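PDB 5K3J: acyl-coenzyme A oxidase from Caenorhabditis elegans, which catalyses the FAD-dependent desaturation of five-carbon omega-ascaroside CoA thioesters, the first step in shortening these pheromone precursors by peroxisomal beta-oxidation. Local coordinates for residues A21-D26 with K552-D557; T25-A30 with I546-V551; Y61-R66 with A634-L639; I79-L84 with R139-I144; G105-P110 with A415-V420. All coordinates share one frame; numbering follows the deposited sequence.

How the contacts relate
Contacts 1 and 2 are neighbours, their centres 6 Å apart: contact 1 joins the turn before helix 25-32, and contact 2 that helix itself, to helix 549-569 and its N-cap. Contact 1 is largely apolar and buried, whereas contact 2 adds a weak salt bridge at its more open margin. Contact 3, an aromatic and proline contact, is partly buried. Contacts 4 and 5 are buried and polar at heart: each rests on one side-chain hydrogen bond involving a charged residue. Contacts 3, 4 and 5 all touch the second subunit; contacts 1 and 2 do not. Contact 5 lies nearest the centre of the chain and touches contacts 3 and 4.

Contact 1 (A21-D26 with K552-D557); sequences ATFDTD and KEVLTD
Val554, Phe23 and Thr22 make the whole of this small, largely apolar contact, with the valine fitting against two consecutive residues of the opposite segment. Val554 is poorly ordered, so the assignment of its two branches is approximate. As modelled, Val554 CG1 lies 3.7 Å from Phe23 CD1 at the rim of the ring and also packs on Thr22 OG1. Val554 CG2 is placed over one face of the phenyl group, 3.9 Å from Phe23 CD1 and 4.1 Å from Phe23 CG. The valine and phenylalanine side chains cross at about a right angle, and the methyls lie at the CG-CD1 side of the ring. Phe23 reaches this place with CG between its backbone N and carbonyl carbon (chi1 66°), which lifts the ring toward helix 549-569. The segment 21-26 leads directly into helix 25-32, and Asp24 is the N-cap: its OD1 accepts from Asp26 N at 3.0 Å through the lone pair that faces away from the other carboxylate oxygen. Asp24 OD2 is held in turn by a salt bridge to Arg4. The contact joins the turn leading into helix 25-32 to helix 549-569 in the C-terminal helical part of the acyl-CoA oxidase fold. Met28, one turn into the capped helix, packs on both Phe23 and Val554, and Ser603 and Leu604 of helix 601-606 also meet the phenylalanine. Thr22 lies at the exposed margin, where its side chain and that of Val554 slide past each other in opposite directions, and its backbone N bonds to Asn600 OD1.

Contact 2 (T25-A30 with I546-V551); sequences TDKMAA and IEDIPV
Two bends in the Lys27 chain, at chi2 (68°) and chi4 (-57°), fold its ammonium group back toward Asp548, whose carboxylate is swung opposite its own backbone N (chi1 -161°) to meet it. The two side chains are roughly perpendicular, and the lysine touches the acid at two places along its length. Lys27 NZ forms a weak salt bridge with Asp548 OD2 at 3.4 Å, while the methylene Lys27 CG lies 3.5 Å from the same oxygen. Beside this polar pair, buried Val551 makes the apolar part of the contact. One of its branches, CG2, sits against Lys27 CB at 3.9 Å; the other, CG1, faces the thioether of Met28, with Met28 SD 4.3 Å from Val551 CG1. Met28 and Val551 are also the residues whose backbones come nearest across the contact. The end of the methionine continues past this segment to Val554 and Leu555, and so runs along helix 549-569 beyond its first turn. Asp548 is the N-cap of that helix. Its OD1 accepts from Val551 N at 3.2 Å through the lone pair turned away from OD2. The two carboxylate oxygens thus have separate tasks, one capping the helix start, the other facing Lys27. The cap ties the polar pair to the apolar part, because the residue whose N-H it holds is the valine that packs on the lysine. Helix start and lysine together would probably stabilise the negative charge of Asp548, although the length of the salt bridge suggests that its own share is modest.

Contact 3 (Y61-R66 with A634-L639); sequences YPFLTR and AKSSPL
Ser637, whose CA lies over the ring of Phe63, grips the carbonyl oxygen Ala634 O twice: Ser637 OG donates to it at 2.9 Å, in the carbonyl plane, and Ser637 N donates at 2.9 Å as well. This double hold closes a turn near the C-terminal end of helix 626-636, from which the chain passes into Pro638, and it probably helps to hold the Ser637-Pro638 backbone that meets the ring. The contact is a CH-pi arrangement in which a single face of Phe63 receives two consecutive residues. Pro638 CD stands 3.7 Å from the ring centroid of Phe63, 17° off the normal, and Ser637 CA stands 3.9 Å from it, 26° off the normal. Both are displaced toward the rim, the proline near the CG end and the serine near CZ. The hydrogens on a CD bonded to the proline nitrogen, and on a CA between two amides, are slightly polarised, which suits them to an aromatic face. Phe63 places its ring there with CG on the side of its backbone N (chi1 -62°). The rings of Phe63 and Trp633 also meet, so the phenylalanine is held by the helix 626-636 side as well as by the turn. The contact joins the loop before helix 66-82 to the C-terminal part of the chain, and the second subunit lies close, with its Trp186 packing on Ala634 and its Gly238 on Ser637. At the ring edge, near its plane, Ser636 OG lies 3.6 Å from Phe63 CE2 while bonding to the carbonyl oxygen of Trp633.

Contact 4 (I79-L84 with R139-I144); sequences ILTKYL and RRREII
A Schellman motif ends helix 128-139, and Arg141, the residue with positive phi just past it, reaches back from that motif to Thr81. The characteristic long bond of the motif runs from Glu142 N to the carbonyl oxygen of Arg137. Arg141 then extends its chain fully from CG to NE and brings the edge of its guanidinium group to the threonine hydroxyl. Arg141 NH1 donates to Thr81 OG1 at 2.9 Å, with an N-H...O angle of 142°, and the oxygen lies close to the guanidinium plane, 14° out of it. The threonine hydroxyl turns to the side of its own backbone N (chi1 -62°), where it is also bonded to the carbonyl oxygen of Ile77, and it can therefore serve the arginine as an acceptor. Thr81 CG2 approaches the aliphatic part of the arginine, 3.9 Å from Arg141 CD, and Leu84 CD2 adds a looser contact, 4.4 Å from Arg141 NH1. The other terminal nitrogen, NH2, forms a salt bridge with Asp115, and the cation also makes a cation-pi interaction with Phe111. The buried guanidinium thus has several partners, of which Asp115 would probably balance its charge, about 10 Å from the bound ascaroside-CoA. A further salt bridge within segment 139-144, Arg140 NH1 to Glu142 OE2 at 3.1 Å, links two residues that flank Arg141. Around this contact helix 66-82 ends, helix 93-103 packs through Leu99 and His100 on Leu84 and Arg141, strand 147-148 follows a few residues on, and Met655 of the second subunit touches Thr81.

Contact 5 (G105-P110 with A415-V420); sequences GYEGHP and ASYISV
Glu107 and Tyr417 meet by one hydrogen bond between side chains that approach from opposite directions. Tyr417 OH donates to Glu107 OE2 at 3.0 Å, and the oxygen offers the lone pair facing away from OE1. The carboxylate and the phenol ring are inclined to each other by 38°. Tyr417 has its ring anti to its backbone N (chi1 -161°), which points the hydroxyl toward the loop 105-110. In the same carboxylate, OE1 forms a salt bridge with Lys69 of helix 66-82, so each oxygen has its own partner. A buried acid held by a lysine and a phenol would probably remain ionised. Van der Waals packing comes from Val420: its CG1 methyl lies 3.7 Å from Glu107 OE2 and 4.1 Å from Glu107 CD, and the two side chains cross at about a right angle. The same residue places its CB 3.8 Å above the centre of the Tyr417 ring plane, and so braces the phenol that donates to the glutamate. Tyr417 occupies the N-cap position of helix 418-426, its side chain turned to Glu107. The bound ascaroside-CoA and FAD lie about 10 and 11 Å from the Glu107 side chain. In the buried interior, the contact joins the N-terminal acyl-CoA oxidase region, through the loop between helices 93-103 and 112-125, to helix 418-426 of the C-alpha1 region, with helix 66-82 bringing Lys69 and helix 379-405 packing on Ile418.

Contact 1 (A21-D26 with K552-D557)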
# COMPACT_ATOMS: atom_id res chain seq x y z
N ALA A 21 3.30 27.43 18.01
CA ALA A 21 3.82 26.36 18.87
C ALA A 21 3.55 26.64 20.35
O ALA A 21 3.91 27.69 20.86
CB ALA A 21 5.32 26.18 18.63
N THR A 22 2.93 25.68 21.03
CA THR A 22 2.60 25.84 22.44
C THR A 22 3.49 24.99 23.33
O THR A 22 3.08 24.58 24.42
CB THR A 22 1.10 25.48 22.70
OG1 THR A 22 1.00 24.08 22.95
CG2 THR A 22 0.25 25.87 21.52
N PHE A 23 4.71 24.75 22.85
CA PHE A 23 5.68 23.97 23.61
C PHE A 23 7.07 24.14 23.00
O PHE A 23 7.22 24.82 21.97
CB PHE A 23 5.30 22.48 23.65
CG PHE A 23 5.37 21.80 22.31
CD1 PHE A 23 4.29 21.84 21.43
CD2 PHE A 23 6.51 21.12 21.93
CE1 PHE A 23 4.37 21.20 20.20
CE2 PHE A 23 6.58 20.48 20.71
CZ PHE A 23 5.51 20.53 19.84
N ASP A 24 8.08 23.54 23.63
CA ASP A 24 9.44 23.59 23.11
C ASP A 24 9.74 22.30 22.35
O ASP A 24 9.56 21.19 22.87
CB ASP A 24 10.44 23.78 24.25
CG ASP A 24 11.77 24.35 23.76
OD1 ASP A 24 12.34 23.81 22.80
OD2 ASP A 24 12.24 25.35 24.35
N THR A 25 10.20 22.45 21.11
CA THR A 25 10.41 21.31 20.22
C THR A 25 11.76 20.65 20.44
O THR A 25 11.99 19.53 19.99
CB THR A 25 10.29 21.73 18.74
OG1 THR A 25 11.28 22.73 18.44
CG2 THR A 25 8.91 22.29 18.46
N ASP A 26 12.66 21.36 21.12
CA ASP A 26 13.90 20.74 21.58
C ASP A 26 13.59 19.87 22.78
O ASP A 26 14.30 18.90 23.06
CB ASP A 26 14.94 21.80 21.92
CG ASP A 26 15.88 22.09 20.76
OD1 ASP A 26 15.47 21.89 19.60
OD2 ASP A 26 17.02 22.52 21.02
N LYS A 552 3.80 18.02 28.25
CA LYS A 552 2.90 17.05 28.86
C LYS A 552 1.44 17.29 28.45
O LYS A 552 0.62 16.37 28.49
CB LYS A 552 3.03 17.08 30.38
CG LYS A 552 2.44 15.85 31.06
CD LYS A 552 2.19 16.07 32.54
CE LYS A 552 1.58 14.83 33.17
NZ LYS A 552 0.95 15.10 34.49
N GLU A 553 1.13 18.52 28.06
CA GLU A 553 -0.24 18.88 27.69
C GLU A 553 -0.54 18.62 26.22
O GLU A 553 -1.66 18.25 25.87
CB GLU A 553 -0.52 20.34 28.03
CG GLU A 553 -0.65 20.63 29.52
CD GLU A 553 -1.00 22.08 29.81
OE1 GLU A 553 -1.26 22.83 28.85
OE2 GLU A 553 -1.01 22.47 31.00
N VAL A 554 0.44 18.82 25.35
CA VAL A 554 0.24 18.55 23.93
C VAL A 554 0.26 17.05 23.67
O VAL A 554 -0.37 16.56 22.73
CB VAL A 554 1.30 19.25 23.05
CG1 VAL A 554 1.14 20.76 23.12
CG2 VAL A 554 2.70 18.85 23.46
N LEU A 555 1.00 16.32 24.51
CA LEU A 555 1.04 14.87 24.43
C LEU A 555 -0.24 14.28 25.00
O LEU A 555 -0.66 13.19 24.61
CB LEU A 555 2.26 14.32 25.18
CG LEU A 555 3.63 14.45 24.51
CD1 LEU A 555 4.67 13.66 25.30
CD2 LEU A 555 3.58 13.97 23.07
N THR A 556 -0.86 15.01 25.93
CA THR A 556 -2.15 14.61 26.50
C THR A 556 -3.24 14.81 25.46
O THR A 556 -4.18 14.01 25.38
CB THR A 556 -2.49 15.42 27.76
OG1 THR A 556 -1.41 15.31 28.70
CG2 THR A 556 -3.77 14.90 28.41
N ASP A 557 -3.12 15.88 24.69
CA ASP A 557 -4.02 16.14 23.57
C ASP A 557 -3.97 14.98 22.58
O ASP A 557 -5.00 14.42 22.20
CB ASP A 557 -3.66 17.45 22.86
CG ASP A 557 -3.95 18.67 23.71
OD1 ASP A 557 -4.98 18.67 24.42
OD2 ASP A 557 -3.15 19.63 23.67

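Contact 2 (T25-A30 with I546-V551)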
# COMPACT_ATOMS: atom_id res chain seq x y z
N THR A 25 10.20 22.45 21.11
CA THR A 25 10.41 21.31 20.22
C THR A 25 11.76 20.65 20.44
O THR A 25 11.99 19.53 19.99
CB THR A 25 10.29 21.73 18.74
OG1 THR A 25 11.28 22.73 18.44
CG2 THR A 25 8.91 22.29 18.46
N ASP A 26 12.66 21.36 21.12
CA ASP A 26 13.90 20.74 21.58
C ASP A 26 13.59 19.87 22.78
O ASP A 26 14.30 18.90 23.06
CB ASP A 26 14.94 21.80 21.92
CG ASP A 26 15.88 22.09 20.76
OD1 ASP A 26 15.47 21.89 19.60
OD2 ASP A 26 17.02 22.52 21.02
N LYS A 27 12.52 20.21 23.48
CA LYS A 27 12.06 19.43 24.63
C LYS A 27 11.29 18.20 24.17
O LYS A 27 11.45 17.12 24.73
CB LYS A 27 11.19 20.28 25.55
CG LYS A 27 11.94 20.88 26.73
CD LYS A 27 12.94 21.93 26.28
CE LYS A 27 13.69 22.51 27.47
NZ LYS A 27 12.76 23.10 28.47
N MET A 28 10.45 18.38 23.15
CA MET A 28 9.68 17.27 22.61
C MET A 28 10.61 16.24 21.97
O MET A 28 10.39 15.03 22.10
CB MET A 28 8.66 17.75 21.59
CG MET A 28 7.86 16.62 20.97
SD MET A 28 6.69 15.85 22.10
CE MET A 28 5.34 17.02 22.01
N ALA A 29 11.63 16.72 21.27
CA ALA A 29 12.61 15.85 20.64
C ALA A 29 13.26 14.94 21.67
O ALA A 29 13.44 13.74 21.44
CB ALA A 29 13.66 16.66 19.91
N ALA A 30 13.61 15.53 22.82
CA ALA A 30 14.24 14.80 23.91
C ALA A 30 13.36 13.66 24.40
O ALA A 30 13.85 12.58 24.73
CB ALA A 30 14.56 15.75 25.05
N ILE A 546 6.66 13.05 32.81
CA ILE A 546 7.62 14.07 32.41
C ILE A 546 7.29 15.47 32.93
O ILE A 546 6.13 15.87 33.03
CB ILE A 546 7.76 14.12 30.86
CG1 ILE A 546 9.11 14.71 30.46
CG2 ILE A 546 6.60 14.89 30.21
CD1 ILE A 546 10.29 13.95 31.01
N GLU A 547 8.34 16.21 33.28
CA GLU A 547 8.21 17.63 33.57
C GLU A 547 8.09 18.38 32.25
O GLU A 547 8.01 17.75 31.19
CB GLU A 547 9.40 18.14 34.39
CG GLU A 547 10.54 17.15 34.51
CD GLU A 547 10.66 16.56 35.89
OE1 GLU A 547 11.57 16.97 36.64
OE2 GLU A 547 9.84 15.67 36.24
N ASP A 548 8.10 19.71 32.32
CA ASP A 548 7.71 20.56 31.19
C ASP A 548 6.24 20.31 30.90
O ASP A 548 5.88 19.34 30.23
CB ASP A 548 8.57 20.32 29.95
CG ASP A 548 8.52 21.48 28.96
OD1 ASP A 548 7.47 21.65 28.30
OD2 ASP A 548 9.52 22.21 28.85
N ILE A 549 5.40 21.20 31.41
CA ILE A 549 3.95 21.09 31.30
C ILE A 549 3.42 21.33 29.88
O ILE A 549 2.51 20.62 29.45
CB ILE A 549 3.24 22.06 32.30
CG1 ILE A 549 3.47 21.61 33.75
CG2 ILE A 549 1.75 22.13 32.03
CD1 ILE A 549 4.77 22.11 34.35
N PRO A 550 3.98 22.32 29.14
CA PRO A 550 3.52 22.46 27.75
C PRO A 550 3.66 21.18 26.93
O PRO A 550 2.79 20.89 26.11
CB PRO A 550 4.44 23.54 27.20
CG PRO A 550 4.74 24.39 28.37
CD PRO A 550 4.84 23.45 29.53
N VAL A 551 4.73 20.42 27.15
CA VAL A 551 4.94 19.17 26.44
C VAL A 551 3.98 18.09 26.94
O VAL A 551 3.39 17.36 26.15
CB VAL A 551 6.40 18.68 26.60
CG1 VAL A 551 6.52 17.21 26.21
CG2 VAL A 551 7.33 19.54 25.77

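Contact 3 (Y61-R66 with A634-L639)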
# COMPACT_ATOMS: atom_id res chain seq x y z
N TYR A 61 17.47 10.40 -5.16
CA TYR A 61 17.34 8.94 -5.15
C TYR A 61 16.26 8.34 -6.05
O TYR A 61 16.47 7.26 -6.60
CB TYR A 61 17.11 8.45 -3.71
CG TYR A 61 18.39 8.22 -2.93
CD1 TYR A 61 19.61 8.61 -3.43
CD2 TYR A 61 18.36 7.60 -1.68
CE1 TYR A 61 20.78 8.41 -2.72
CE2 TYR A 61 19.53 7.39 -0.96
CZ TYR A 61 20.73 7.79 -1.49
OH TYR A 61 21.89 7.58 -0.78
N PRO A 62 15.09 8.99 -6.19
CA PRO A 62 14.13 8.44 -7.15
C PRO A 62 14.66 8.32 -8.58
O PRO A 62 14.20 7.44 -9.31
CB PRO A 62 12.98 9.44 -7.10
CG PRO A 62 13.01 9.94 -5.72
CD PRO A 62 14.46 10.03 -5.35
N PHE A 63 15.62 9.16 -8.97
CA PHE A 63 16.12 9.15 -10.35
C PHE A 63 17.01 7.95 -10.65
O PHE A 63 17.36 7.71 -11.81
CB PHE A 63 16.90 10.44 -10.64
CG PHE A 63 16.09 11.70 -10.54
CD1 PHE A 63 14.71 11.65 -10.42
CD2 PHE A 63 16.71 12.93 -10.57
CE1 PHE A 63 13.96 12.82 -10.33
CE2 PHE A 63 15.97 14.10 -10.48
CZ PHE A 63 14.59 14.04 -10.36
N LEU A 64 17.37 7.19 -9.62
CA LEU A 64 18.37 6.14 -9.75
C LEU A 64 17.81 4.81 -10.23
O LEU A 64 16.75 4.36 -9.76
CB LEU A 64 19.09 5.94 -8.42
CG LEU A 64 19.95 7.12 -7.97
CD1 LEU A 64 20.37 6.92 -6.52
CD2 LEU A 64 21.15 7.26 -8.89
N THR A 65 18.52 4.18 -11.16
CA THR A 65 18.19 2.82 -11.59
C THR A 65 18.51 1.86 -10.46
O THR A 65 19.13 2.25 -9.47
CB THR A 65 18.97 2.41 -12.86
OG1 THR A 65 20.33 2.09 -12.51
CG2 THR A 65 18.96 3.52 -13.88
N ARG A 66 18.11 0.61 -10.61
CA ARG A 66 18.26 -0.38 -9.55
C ARG A 66 19.74 -0.67 -9.27
O ARG A 66 20.14 -0.79 -8.11
CB ARG A 66 17.52 -1.66 -9.91
CG ARG A 66 16.78 -2.31 -8.74
CD ARG A 66 17.72 -3.14 -7.90
NE ARG A 66 17.66 -4.56 -8.26
CZ ARG A 66 18.10 -5.54 -7.48
NH1 ARG A 66 18.61 -5.27 -6.29
NH2 ARG A 66 18.00 -6.80 -7.89
N ALA A 634 11.31 18.39 -11.06
CA ALA A 634 10.76 17.82 -12.29
C ALA A 634 11.64 18.12 -13.50
O ALA A 634 11.99 17.22 -14.27
CB ALA A 634 9.35 18.33 -12.52
N LYS A 635 11.98 19.39 -13.66
CA LYS A 635 12.79 19.85 -14.78
C LYS A 635 14.14 19.14 -14.85
O LYS A 635 14.74 19.03 -15.92
CB LYS A 635 13.00 21.36 -14.68
CG LYS A 635 12.99 22.12 -16.00
CD LYS A 635 13.55 23.52 -15.82
CE LYS A 635 13.06 24.16 -14.53
NZ LYS A 635 13.75 25.45 -14.24
N SER A 636 14.62 18.67 -13.71
CA SER A 636 15.92 18.02 -13.63
C SER A 636 15.81 16.50 -13.77
O SER A 636 16.82 15.82 -13.90
CB SER A 636 16.62 18.37 -12.32
OG SER A 636 16.12 17.59 -11.25
N SER A 637 14.58 15.98 -13.74
CA SER A 637 14.35 14.54 -13.84
C SER A 637 14.80 14.02 -15.21
O SER A 637 14.61 14.69 -16.22
CB SER A 637 12.88 14.20 -13.59
OG SER A 637 12.11 14.37 -14.76
N PRO A 638 15.40 12.81 -15.23
CA PRO A 638 16.09 12.22 -16.39
C PRO A 638 15.32 12.19 -17.71
O PRO A 638 15.95 12.24 -18.76
CB PRO A 638 16.36 10.78 -15.93
CG PRO A 638 16.46 10.89 -14.45
CD PRO A 638 15.45 11.92 -14.06
N LEU A 639 13.99 12.11 -17.68
CA LEU A 639 13.24 12.01 -18.93
C LEU A 639 13.33 13.31 -19.73
O LEU A 639 13.14 13.31 -20.95
CB LEU A 639 11.78 11.64 -18.65
CG LEU A 639 11.17 10.66 -19.66
CD1 LEU A 639 11.98 9.38 -19.69
CD2 LEU A 639 9.70 10.36 -19.36

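Contact 4 (I79-L84 with R139-I144)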
# COMPACT_ATOMS: atom_id res chain seq x y z
N ILE A 79 32.15 5.40 2.44
CA ILE A 79 32.56 6.73 2.86
C ILE A 79 32.17 6.95 4.32
O ILE A 79 32.98 7.41 5.13
CB ILE A 79 31.92 7.83 2.00
CG1 ILE A 79 32.27 7.64 0.53
CG2 ILE A 79 32.37 9.20 2.47
CD1 ILE A 79 31.56 8.59 -0.40
N LEU A 80 30.92 6.62 4.65
CA LEU A 80 30.40 6.78 6.00
C LEU A 80 31.21 6.00 7.02
O LEU A 80 31.41 6.46 8.15
CB LEU A 80 28.94 6.33 6.04
CG LEU A 80 28.17 6.54 7.34
CD1 LEU A 80 28.08 8.02 7.65
CD2 LEU A 80 26.79 5.91 7.26
N THR A 81 31.68 4.82 6.63
CA THR A 81 32.47 3.97 7.52
C THR A 81 33.78 4.66 7.89
O THR A 81 34.25 4.54 9.02
CB THR A 81 32.75 2.60 6.87
OG1 THR A 81 31.51 1.93 6.63
CG2 THR A 81 33.62 1.74 7.77
N LYS A 82 34.36 5.39 6.94
CA LYS A 82 35.57 6.16 7.21
C LYS A 82 35.30 7.26 8.22
O LYS A 82 36.05 7.42 9.19
CB LYS A 82 36.12 6.76 5.91
CG LYS A 82 36.82 8.10 6.10
CD LYS A 82 37.21 8.73 4.78
CE LYS A 82 37.38 10.23 4.94
NZ LYS A 82 38.10 10.58 6.20
N TYR A 83 34.23 8.01 8.01
CA TYR A 83 33.87 9.11 8.90
C TYR A 83 33.17 8.64 10.17
O TYR A 83 32.76 9.46 10.99
CB TYR A 83 32.98 10.12 8.17
CG TYR A 83 33.68 10.99 7.15
CD1 TYR A 83 34.53 12.01 7.55
CD2 TYR A 83 33.47 10.81 5.79
CE1 TYR A 83 35.17 12.82 6.62
CE2 TYR A 83 34.11 11.60 4.85
CZ TYR A 83 34.96 12.61 5.27
OH TYR A 83 35.59 13.40 4.35
N LEU A 84 33.04 7.32 10.34
CA LEU A 84 32.23 6.78 11.43
C LEU A 84 32.78 7.13 12.82
O LEU A 84 32.02 7.48 13.71
CB LEU A 84 32.11 5.26 11.30
CG LEU A 84 31.10 4.61 12.25
CD1 LEU A 84 29.72 5.20 12.03
CD2 LEU A 84 31.05 3.09 12.08
N ARG A 139 32.34 -5.89 13.87
CA ARG A 139 32.13 -4.52 14.35
C ARG A 139 33.07 -3.52 13.69
O ARG A 139 32.73 -2.34 13.53
CB ARG A 139 32.28 -4.47 15.87
CG ARG A 139 31.02 -4.87 16.64
CD ARG A 139 31.31 -5.23 18.10
NE ARG A 139 30.20 -4.86 18.98
CZ ARG A 139 29.99 -5.35 20.20
NH1 ARG A 139 30.82 -6.26 20.70
NH2 ARG A 139 28.95 -4.95 20.91
N ARG A 140 34.26 -3.97 13.32
CA ARG A 140 35.24 -3.12 12.64
C ARG A 140 34.98 -3.15 11.14
O ARG A 140 35.75 -2.60 10.35
CB ARG A 140 36.66 -3.58 12.95
CG ARG A 140 36.86 -4.07 14.37
CD ARG A 140 38.28 -4.59 14.58
NE ARG A 140 39.21 -3.51 14.90
CZ ARG A 140 40.23 -3.15 14.13
NH1 ARG A 140 40.45 -3.78 12.98
NH2 ARG A 140 41.03 -2.16 14.50
N ARG A 141 33.89 -3.80 10.76
CA ARG A 141 33.49 -3.95 9.36
C ARG A 141 34.65 -4.45 8.51
O ARG A 141 34.85 -4.01 7.38
CB ARG A 141 32.93 -2.62 8.82
CG ARG A 141 31.60 -2.26 9.47
CD ARG A 141 31.01 -0.97 8.93
NE ARG A 141 29.61 -0.83 9.34
CZ ARG A 141 28.85 0.23 9.09
NH1 ARG A 141 29.35 1.28 8.44
NH2 ARG A 141 27.59 0.25 9.50
N GLU A 142 35.42 -5.38 9.08
CA GLU A 142 36.43 -6.12 8.34
C GLU A 142 35.75 -7.09 7.39
O GLU A 142 36.26 -7.38 6.31
CB GLU A 142 37.36 -6.90 9.27
CG GLU A 142 38.29 -6.07 10.13
CD GLU A 142 39.33 -6.93 10.84
OE1 GLU A 142 39.77 -7.93 10.24
OE2 GLU A 142 39.69 -6.61 12.00
N ILE A 143 34.60 -7.59 7.82
CA ILE A 143 33.86 -8.59 7.05
C ILE A 143 32.40 -8.19 6.97
O ILE A 143 31.89 -7.47 7.83
CB ILE A 143 33.98 -9.99 7.68
CG1 ILE A 143 33.43 -10.00 9.11
CG2 ILE A 143 35.43 -10.46 7.66
CD1 ILE A 143 33.64 -11.30 9.84
N ILE A 144 31.72 -8.64 5.92
CA ILE A 144 30.29 -8.38 5.75
C ILE A 144 29.51 -9.68 5.94
O ILE A 144 29.83 -10.69 5.33
CB ILE A 144 29.98 -7.80 4.37
CG1 ILE A 144 30.86 -6.57 4.10
CG2 ILE A 144 28.51 -7.44 4.27
CD1 ILE A 144 30.82 -6.08 2.66

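Contact 5 (G105-P110 with A415-V420)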
# COMPACT_ATOMS: atom_id res chain seq x y z
N GLY A 105 19.98 6.05 4.43
CA GLY A 105 18.57 5.99 4.11
C GLY A 105 17.99 4.63 4.40
O GLY A 105 18.60 3.80 5.08
N TYR A 106 16.80 4.38 3.86
CA TYR A 106 16.07 3.16 4.17
C TYR A 106 16.17 2.11 3.07
O TYR A 106 15.85 0.95 3.30
CB TYR A 106 14.60 3.49 4.42
CG TYR A 106 14.35 4.62 5.38
CD1 TYR A 106 15.15 4.83 6.50
CD2 TYR A 106 13.28 5.49 5.17
CE1 TYR A 106 14.90 5.88 7.37
CE2 TYR A 106 13.02 6.52 6.04
CZ TYR A 106 13.84 6.72 7.14
OH TYR A 106 13.59 7.75 8.01
N GLU A 107 16.63 2.51 1.89
CA GLU A 107 16.52 1.65 0.71
C GLU A 107 17.56 0.53 0.65
O GLU A 107 17.51 -0.32 -0.24
CB GLU A 107 16.60 2.50 -0.55
CG GLU A 107 15.67 3.70 -0.51
CD GLU A 107 15.34 4.23 -1.89
OE1 GLU A 107 15.49 3.47 -2.87
OE2 GLU A 107 14.93 5.41 -1.98
N GLY A 108 18.50 0.52 1.59
CA GLY A 108 19.42 -0.60 1.73
C GLY A 108 20.88 -0.27 1.50
O GLY A 108 21.22 0.66 0.76
N HIS A 109 21.75 -1.05 2.13
CA HIS A 109 23.19 -0.90 2.01
C HIS A 109 23.86 -2.22 2.39
O HIS A 109 23.25 -3.05 3.06
CB HIS A 109 23.69 0.25 2.88
CG HIS A 109 23.40 0.07 4.34
ND1 HIS A 109 24.32 -0.50 5.21
CD2 HIS A 109 22.32 0.37 5.08
CE1 HIS A 109 23.80 -0.53 6.42
NE2 HIS A 109 22.59 -0.01 6.38
N PRO A 110 25.12 -2.43 1.97
CA PRO A 110 25.82 -3.70 2.21
C PRO A 110 25.85 -4.18 3.66
O PRO A 110 26.09 -5.36 3.89
CB PRO A 110 27.25 -3.39 1.73
CG PRO A 110 27.06 -2.39 0.66
CD PRO A 110 25.92 -1.52 1.11
N ALA A 415 8.47 12.82 -5.67
CA ALA A 415 8.91 14.06 -5.03
C ALA A 415 8.32 14.18 -3.63
O ALA A 415 8.72 15.04 -2.85
CB ALA A 415 8.53 15.25 -5.88
N SER A 416 7.35 13.32 -3.34
CA SER A 416 6.74 13.23 -2.02
C SER A 416 7.50 12.22 -1.15
O SER A 416 7.62 12.40 0.06
CB SER A 416 5.27 12.82 -2.13
OG SER A 416 5.16 11.43 -2.38
N TYR A 417 7.99 11.17 -1.81
CA TYR A 417 8.84 10.12 -1.21
C TYR A 417 8.08 9.19 -0.26
O TYR A 417 8.65 8.23 0.26
CB TYR A 417 10.03 10.75 -0.48
CG TYR A 417 11.19 9.81 -0.24
CD1 TYR A 417 12.05 9.45 -1.28
CD2 TYR A 417 11.43 9.27 1.02
CE1 TYR A 417 13.10 8.58 -1.07
CE2 TYR A 417 12.48 8.40 1.23
CZ TYR A 417 13.31 8.06 0.19
OH TYR A 417 14.36 7.20 0.40
N ILE A 418 6.79 9.45 -0.07
CA ILE A 418 5.98 8.68 0.86
C ILE A 418 5.71 7.26 0.33
O ILE A 418 5.51 6.32 1.10
CB ILE A 418 4.65 9.40 1.14
CG1 ILE A 418 4.93 10.84 1.59
CG2 ILE A 418 3.84 8.66 2.19
CD1 ILE A 418 3.70 11.68 1.77
N SER A 419 5.75 7.11 -0.99
CA SER A 419 5.59 5.80 -1.62
C SER A 419 6.78 4.91 -1.29
O SER A 419 6.61 3.72 -1.01
CB SER A 419 5.42 5.93 -3.13
OG SER A 419 6.60 6.44 -3.73
N VAL A 420 7.98 5.49 -1.32
CA VAL A 420 9.19 4.78 -0.91
C VAL A 420 9.07 4.30 0.53
O VAL A 420 9.23 3.10 0.81
CB VAL A 420 10.44 5.67 -1.01
CG1 VAL A 420 11.63 5.01 -0.31
CG2 VAL A 420 10.75 6.00 -2.46